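PDB 2J0X: lysine-sensitive aspartokinase 3 from Escherichia coli, which catalyses the ATP-dependent phosphorylation of L-aspartate to 4-phospho-L-aspartate, the first step towards L-lysine, and is inhibited allosterically by that end product. Local coordinates for the interface of chains A and B. Coordinates in Å, arbitrary orientation; residue numbers count along the deposited sequence, not the author numbering. Chains: chain A/B, Lysine-sensitive aspartokinase 3.

Contact 1: the interface of chains A and B. Residues chain A 397-399, 401, 420-421; chain B 343, 415-417.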
ATOM      1  N   SER A 397       6.572   0.972  20.451  1.00 49.11           N
ATOM      2  CA  SER A 397       6.667  -0.304  19.761  1.00 48.81           C
ATOM      3  C   SER A 397       8.031  -0.917  19.969  1.00 52.79           C
ATOM      4  O   SER A 397       9.042  -0.215  20.005  1.00 62.16           O
ATOM      5  CB  SER A 397       6.412  -0.133  18.267  1.00 51.07           C
ATOM      6  OG  SER A 397       6.652  -1.348  17.580  1.00 54.33           O
ATOM      7  N   LYS A 398       8.056  -2.236  20.101  1.00 54.27           N
ATOM      8  CA  LYS A 398       9.302  -2.959  20.314  1.00 53.64           C
ATOM      9  C   LYS A 398       9.232  -4.330  19.632  1.00 45.34           C
ATOM     10  O   LYS A 398       8.145  -4.875  19.420  1.00 42.82           O
ATOM     11  CB  LYS A 398       9.550  -3.119  21.818  1.00 59.44           C
ATOM     12  CG  LYS A 398      11.016  -3.243  22.201  1.00 74.04           C
ATOM     13  CD  LYS A 398      11.463  -2.070  23.066  1.00 76.94           C
ATOM     14  CE  LYS A 398      10.684  -2.017  24.376  1.00 79.04           C
ATOM     15  NZ  LYS A 398      11.161  -0.922  25.269  1.00 76.51           N
ATOM     16  N   ALA A 399      10.392  -4.883  19.292  1.00 46.80           N
ATOM     17  CA  ALA A 399      10.459  -6.179  18.613  1.00 42.34           C
ATOM     18  C   ALA A 399       9.703  -7.268  19.352  1.00 43.66           C
ATOM     19  O   ALA A 399       9.271  -8.245  18.749  1.00 36.18           O
ATOM     20  CB  ALA A 399      11.901  -6.594  18.429  1.00 21.56           C
ATOM     21  N   GLY A 401       7.016  -6.547  21.004  1.00 45.12           N
ATOM     22  CA  GLY A 401       5.665  -6.041  21.133  1.00 51.59           C
ATOM     23  C   GLY A 401       5.502  -5.181  22.369  1.00 58.10           C
ATOM     24  O   GLY A 401       6.421  -5.050  23.179  1.00 58.85           O
ATOM     25  N   TYR A 420      -0.718   0.551  13.681  1.00 27.22           N
ATOM     26  CA  TYR A 420       0.287   0.390  14.715  1.00 32.85           C
ATOM     27  C   TYR A 420       1.377  -0.587  14.302  1.00 39.45           C
ATOM     28  O   TYR A 420       1.089  -1.621  13.713  1.00 44.15           O
ATOM     29  CB  TYR A 420      -0.371  -0.120  16.002  1.00 28.10           C
ATOM     30  CG  TYR A 420       0.645  -0.477  17.050  1.00 36.65           C
ATOM     31  CD1 TYR A 420       1.341   0.520  17.730  1.00 44.23           C
ATOM     32  CD2 TYR A 420       1.002  -1.804  17.278  1.00 29.35           C
ATOM     33  CE1 TYR A 420       2.374   0.210  18.600  1.00 47.61           C
ATOM     34  CE2 TYR A 420       2.040  -2.126  18.151  1.00 26.71           C
ATOM     35  CZ  TYR A 420       2.723  -1.112  18.806  1.00 34.88           C
ATOM     36  OH  TYR A 420       3.769  -1.407  19.650  1.00 43.80           O
ATOM     37  N   GLY A 421       2.628  -0.267  14.620  1.00 44.84           N
ATOM     38  CA  GLY A 421       3.712  -1.173  14.284  1.00 37.89           C
ATOM     39  C   GLY A 421       4.750  -0.591  13.355  1.00 37.78           C
ATOM     40  O   GLY A 421       5.917  -0.992  13.377  1.00 45.43           O
TER
ATOM     41  N   THR B 343       0.846  -1.747   7.226  1.00 36.64           N
ATOM     42  CA  THR B 343       0.473  -0.750   8.218  1.00 34.08           C
ATOM     43  C   THR B 343       1.396   0.437   7.983  1.00 33.95           C
ATOM     44  O   THR B 343       2.511   0.276   7.480  1.00 30.73           O
ATOM     45  CB  THR B 343       0.582  -1.289   9.664  1.00 32.87           C
ATOM     46  OG1 THR B 343      -0.072  -0.371  10.550  1.00 31.80           O
ATOM     47  CG2 THR B 343       2.042  -1.480  10.077  1.00 36.03           C
ATOM     48  N   ILE B 415       1.460  -7.090  21.650  1.00 40.02           N
ATOM     49  CA  ILE B 415       1.256  -7.044  20.217  1.00 37.24           C
ATOM     50  C   ILE B 415       2.309  -6.205  19.509  1.00 37.56           C
ATOM     51  O   ILE B 415       2.685  -5.141  19.996  1.00 38.57           O
ATOM     52  CB  ILE B 415      -0.173  -6.518  19.932  1.00 34.40           C
ATOM     53  CG1 ILE B 415      -1.178  -7.594  20.373  1.00 34.59           C
ATOM     54  CG2 ILE B 415      -0.324  -6.114  18.466  1.00 22.83           C
ATOM     55  CD1 ILE B 415      -2.630  -7.216  20.232  1.00 51.82           C
ATOM     56  N   ARG B 416       2.792  -6.694  18.364  1.00 35.21           N
ATOM     57  CA  ARG B 416       3.811  -5.973  17.602  1.00 39.06           C
ATOM     58  C   ARG B 416       3.282  -5.268  16.363  1.00 37.19           C
ATOM     59  O   ARG B 416       3.996  -4.481  15.750  1.00 31.60           O
ATOM     60  CB  ARG B 416       4.963  -6.892  17.177  1.00 31.06           C
ATOM     61  CG  ARG B 416       6.257  -6.108  16.908  1.00 25.60           C
ATOM     62  CD  ARG B 416       6.782  -6.325  15.515  1.00 21.09           C
ATOM     63  NE  ARG B 416       7.874  -5.408  15.186  1.00 30.51           N
ATOM     64  CZ  ARG B 416       7.715  -4.138  14.807  1.00 34.36           C
ATOM     65  NH1 ARG B 416       6.507  -3.608  14.705  1.00 10.32           N
ATOM     66  NH2 ARG B 416       8.771  -3.393  14.510  1.00 50.71           N
ATOM     67  N   MET B 417       2.044  -5.553  15.982  1.00 38.09           N
ATOM     68  CA  MET B 417       1.453  -4.897  14.815  1.00 35.60           C
ATOM     69  C   MET B 417      -0.032  -5.205  14.778  1.00 30.66           C
ATOM     70  O   MET B 417      -0.451  -6.325  15.093  1.00 29.92           O
ATOM     71  CB  MET B 417       2.132  -5.370  13.512  1.00 36.01           C
ATOM     72  CG  MET B 417       1.745  -4.576  12.247  1.00 23.96           C
ATOM     73  SD  MET B 417       2.670  -5.022  10.715  1.00 33.11           S
ATOM     74  CE  MET B 417       1.377  -4.892   9.492  1.00 33.90           C
TER

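Contact 2: the interface of chains A and B. Residues chain A 343-345, 349-350, 417; chain B 419-422.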
ATOM      1  N   THR A 343      -4.280   0.186   5.861  1.00 32.33           N
ATOM      2  CA  THR A 343      -4.523  -0.970   6.719  1.00 33.04           C
ATOM      3  C   THR A 343      -5.013  -2.071   5.794  1.00 39.14           C
ATOM      4  O   THR A 343      -5.675  -1.796   4.792  1.00 38.83           O
ATOM      5  CB  THR A 343      -5.617  -0.704   7.759  1.00 28.33           C
ATOM      6  OG1 THR A 343      -5.773  -1.858   8.590  1.00 28.55           O
ATOM      7  CG2 THR A 343      -6.938  -0.423   7.075  1.00 36.17           C
ATOM      8  N   THR A 344      -4.710  -3.317   6.126  1.00 39.31           N
ATOM      9  CA  THR A 344      -5.123  -4.408   5.265  1.00 33.29           C
ATOM     10  C   THR A 344      -5.772  -5.574   5.986  1.00 34.98           C
ATOM     11  O   THR A 344      -5.576  -5.782   7.182  1.00 40.31           O
ATOM     12  CB  THR A 344      -3.917  -4.961   4.474  1.00 34.35           C
ATOM     13  OG1 THR A 344      -2.922  -5.440   5.394  1.00 20.34           O
ATOM     14  CG2 THR A 344      -3.321  -3.875   3.575  1.00 14.54           C
ATOM     15  N   SER A 345      -6.560  -6.324   5.225  1.00 27.20           N
ATOM     16  CA  SER A 345      -7.219  -7.519   5.715  1.00 27.52           C
ATOM     17  C   SER A 345      -6.790  -8.531   4.666  1.00 26.36           C
ATOM     18  O   SER A 345      -5.971  -8.218   3.811  1.00 17.04           O
ATOM     19  CB  SER A 345      -8.747  -7.360   5.722  1.00 24.52           C
ATOM     20  OG  SER A 345      -9.347  -7.980   4.605  1.00 31.70           O
ATOM     21  N   VAL A 349      -8.242  -3.796   1.347  1.00 21.24           N
ATOM     22  CA  VAL A 349      -7.293  -2.791   1.810  1.00 23.50           C
ATOM     23  C   VAL A 349      -8.001  -1.445   1.962  1.00 18.95           C
ATOM     24  O   VAL A 349      -8.774  -1.039   1.093  1.00 18.92           O
ATOM     25  CB  VAL A 349      -6.131  -2.600   0.826  1.00 17.72           C
ATOM     26  CG1 VAL A 349      -6.668  -2.204  -0.534  1.00 28.62           C
ATOM     27  CG2 VAL A 349      -5.204  -1.513   1.338  1.00  2.71           C
ATOM     28  N   ALA A 350      -7.739  -0.760   3.072  1.00 14.68           N
ATOM     29  CA  ALA A 350      -8.343   0.546   3.340  1.00 16.40           C
ATOM     30  C   ALA A 350      -7.262   1.598   3.528  1.00 17.20           C
ATOM     31  O   ALA A 350      -6.303   1.400   4.280  1.00 21.64           O
ATOM     32  CB  ALA A 350      -9.220   0.494   4.590  1.00  2.71           C
ATOM     33  N   MET A 417     -10.473   2.421  12.822  1.00 26.46           N
ATOM     34  CA  MET A 417      -9.248   2.016  12.128  1.00 25.40           C
ATOM     35  C   MET A 417      -8.028   2.229  12.998  1.00 20.64           C
ATOM     36  O   MET A 417      -7.920   3.227  13.691  1.00 26.05           O
ATOM     37  CB  MET A 417      -9.064   2.814  10.840  1.00 19.17           C
ATOM     38  CG  MET A 417      -7.954   2.284   9.976  1.00 16.79           C
ATOM     39  SD  MET A 417      -7.965   3.012   8.340  1.00 29.39           S
ATOM     40  CE  MET A 417      -6.307   3.679   8.291  1.00 41.55           C
TER
ATOM     41  N   CYS B 419      -3.707  -4.607  12.446  1.00 27.33           N
ATOM     42  CA  CYS B 419      -4.358  -4.189  11.216  1.00 25.54           C
ATOM     43  C   CYS B 419      -5.840  -4.298  11.500  1.00 18.86           C
ATOM     44  O   CYS B 419      -6.353  -5.383  11.771  1.00 20.54           O
ATOM     45  CB  CYS B 419      -3.964  -5.092  10.046  1.00 26.81           C
ATOM     46  SG  CYS B 419      -2.358  -4.705   9.303  1.00 33.93           S
ATOM     47  N   TYR B 420      -6.522  -3.165  11.453  1.00 20.83           N
ATOM     48  CA  TYR B 420      -7.943  -3.135  11.730  1.00 27.26           C
ATOM     49  C   TYR B 420      -8.654  -1.984  11.017  1.00 25.80           C
ATOM     50  O   TYR B 420      -8.133  -0.874  10.934  1.00 30.45           O
ATOM     51  CB  TYR B 420      -8.140  -3.033  13.240  1.00 29.86           C
ATOM     52  CG  TYR B 420      -9.565  -2.806  13.637  1.00 34.82           C
ATOM     53  CD1 TYR B 420     -10.487  -3.850  13.620  1.00 25.35           C
ATOM     54  CD2 TYR B 420     -10.010  -1.526  13.970  1.00 26.68           C
ATOM     55  CE1 TYR B 420     -11.821  -3.622  13.918  1.00 32.77           C
ATOM     56  CE2 TYR B 420     -11.334  -1.286  14.266  1.00 26.92           C
ATOM     57  CZ  TYR B 420     -12.240  -2.335  14.236  1.00 35.93           C
ATOM     58  OH  TYR B 420     -13.565  -2.078  14.498  1.00 54.77           O
ATOM     59  N   GLY B 421      -9.848  -2.254  10.503  1.00 26.09           N
ATOM     60  CA  GLY B 421     -10.597  -1.217   9.813  1.00 29.86           C
ATOM     61  C   GLY B 421     -10.901  -1.553   8.364  1.00 29.56           C
ATOM     62  O   GLY B 421     -11.896  -1.104   7.800  1.00 29.85           O
ATOM     63  N   ALA B 422     -10.040  -2.346   7.749  1.00 32.43           N
ATOM     64  CA  ALA B 422     -10.252  -2.719   6.365  1.00 30.82           C
ATOM     65  C   ALA B 422     -11.518  -3.557   6.245  1.00 34.42           C
ATOM     66  O   ALA B 422     -12.340  -3.323   5.363  1.00 39.22           O
ATOM     67  CB  ALA B 422      -9.054  -3.495   5.842  1.00 22.97           C
TER

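Contact 1: the interface of chains A and B
The loop of chain A at A:Ser397 to A:Gly401 and the end of its strand 417-420, running on into A:Gly421, meet the loop of chain B at B:Ile415 and B:Arg416 and the start of B strand 417-420, with B:Thr343 of strand 338-344 at the margin. All belong to the C-terminal ACT-domain region through which this aspartokinase dimerises. B:Arg416 has 58 Å² of its surface hidden by chain A, the largest value of the patch. Its guanidinium gives NH1 to the backbone carbonyl oxygen O of A:Gly421 at 3.0 Å, a nearly straight bond, 163° at the hydrogen. The oxygen lies close to the guanidinium plane, and the N-H points at a lone pair in the carbonyl plane, with 119° between C=O and donor. CG stands anti to the backbone N (chi1 -157°) and the chain bends at chi2, which turns the stem past the backbone of the poorly ordered A:Lys398. The length of the arginine lets its stem pass the 397-401 loop while its guanidinium reaches the carbonyl of A:Gly421. A:Ser397 puts its small hydroxyl OG 3.7 Å from NH1 of B:Arg416, near but not bonded. A:Gly401, with no side chain, lets the backbone of B:Ile415 and B:Arg416 come close; its CA is 4.0 Å from CA of B:Arg416. The ring of A:Tyr420 lies alongside that same stretch of chain, CE2 3.6 Å from O of B:Ile415 and CD2 4.0 Å from CA of B:Met417. The CG methylene of B:Met417 lies beside the tyrosine backbone, 3.4 Å from O of A:Tyr420. The hydroxyl OG1 of B:Thr343 accepts a weak hydrogen bond from N of A:Tyr420 at 3.3 Å.

Contact 2: the interface of chains A and B
The extended end of A strand 338-344 faces the end of B strand 417-420, and beyond it the chain turns through B:Gly421, whose positive phi of 120° suits a residue without a side chain, to bring B:Ala422 against chain A. This is again ACT-domain packing, beside the allosteric lysine site to which A:Ser345 contributes. A:Thr343 meets the partner with both branches. Its hydroxyl OG1, anti to the backbone N (chi1 -178°), reaches the backbone of B:Tyr420, where a weak hydrogen bond to the carbonyl O spans 3.5 Å. The methyl CG2 is thereby directed to B:Ala422, 3.7 Å from its backbone N and 3.9 Å from its CB, and a beta-branched threonine can thus serve a polar and an apolar neighbour at once. B:Ala422 hides 45 Å² of its surface. Its methyl lies among A:Thr343, A:Thr344 and A:Ser345, with CB of A:Ser345 3.9 Å from CB of B:Ala422, while the methyl CB of A:Ala350 on the neighbouring strand 348-354 approaches CA of B:Ala422 at 3.8 Å. Small residues on both sides allow such close backbone approach. At the other end of this B segment, B:Cys419 lays its side chain by A:Thr344: its CB is 3.4 Å from the threonine backbone O, and its SG is 4.0 Å from the hydroxyl OG1 of A:Thr344, a van der Waals distance that the small cysteine side chain appears able to fit. The pairing of methionine with tyrosine recurs by the two-fold, between A:Met417 and B:Tyr420.

Contact 1 and contact 2 have centres about 15 Å apart. Both use strand 417-420 of each chain; contact 1 adds strand 338-344 of chain B, contact 2 that of chain A. Because the dimer is two-fold symmetric, they partly mirror one another: A:Tyr420, A:Gly421, B:Thr343 and B:Met417 in contact 1 have their twins B:Tyr420, B:Gly421, A:Thr343 and A:Met417 in contact 2. Contact 2 extends to A:Ser345, a residue of the binding site for the inhibitory lysine, so this part of the homodimer interface may couple lysine binding to subunit packing in the T-state, whereas contact 1 extends to the loops around A:Ser397 and B:Arg416.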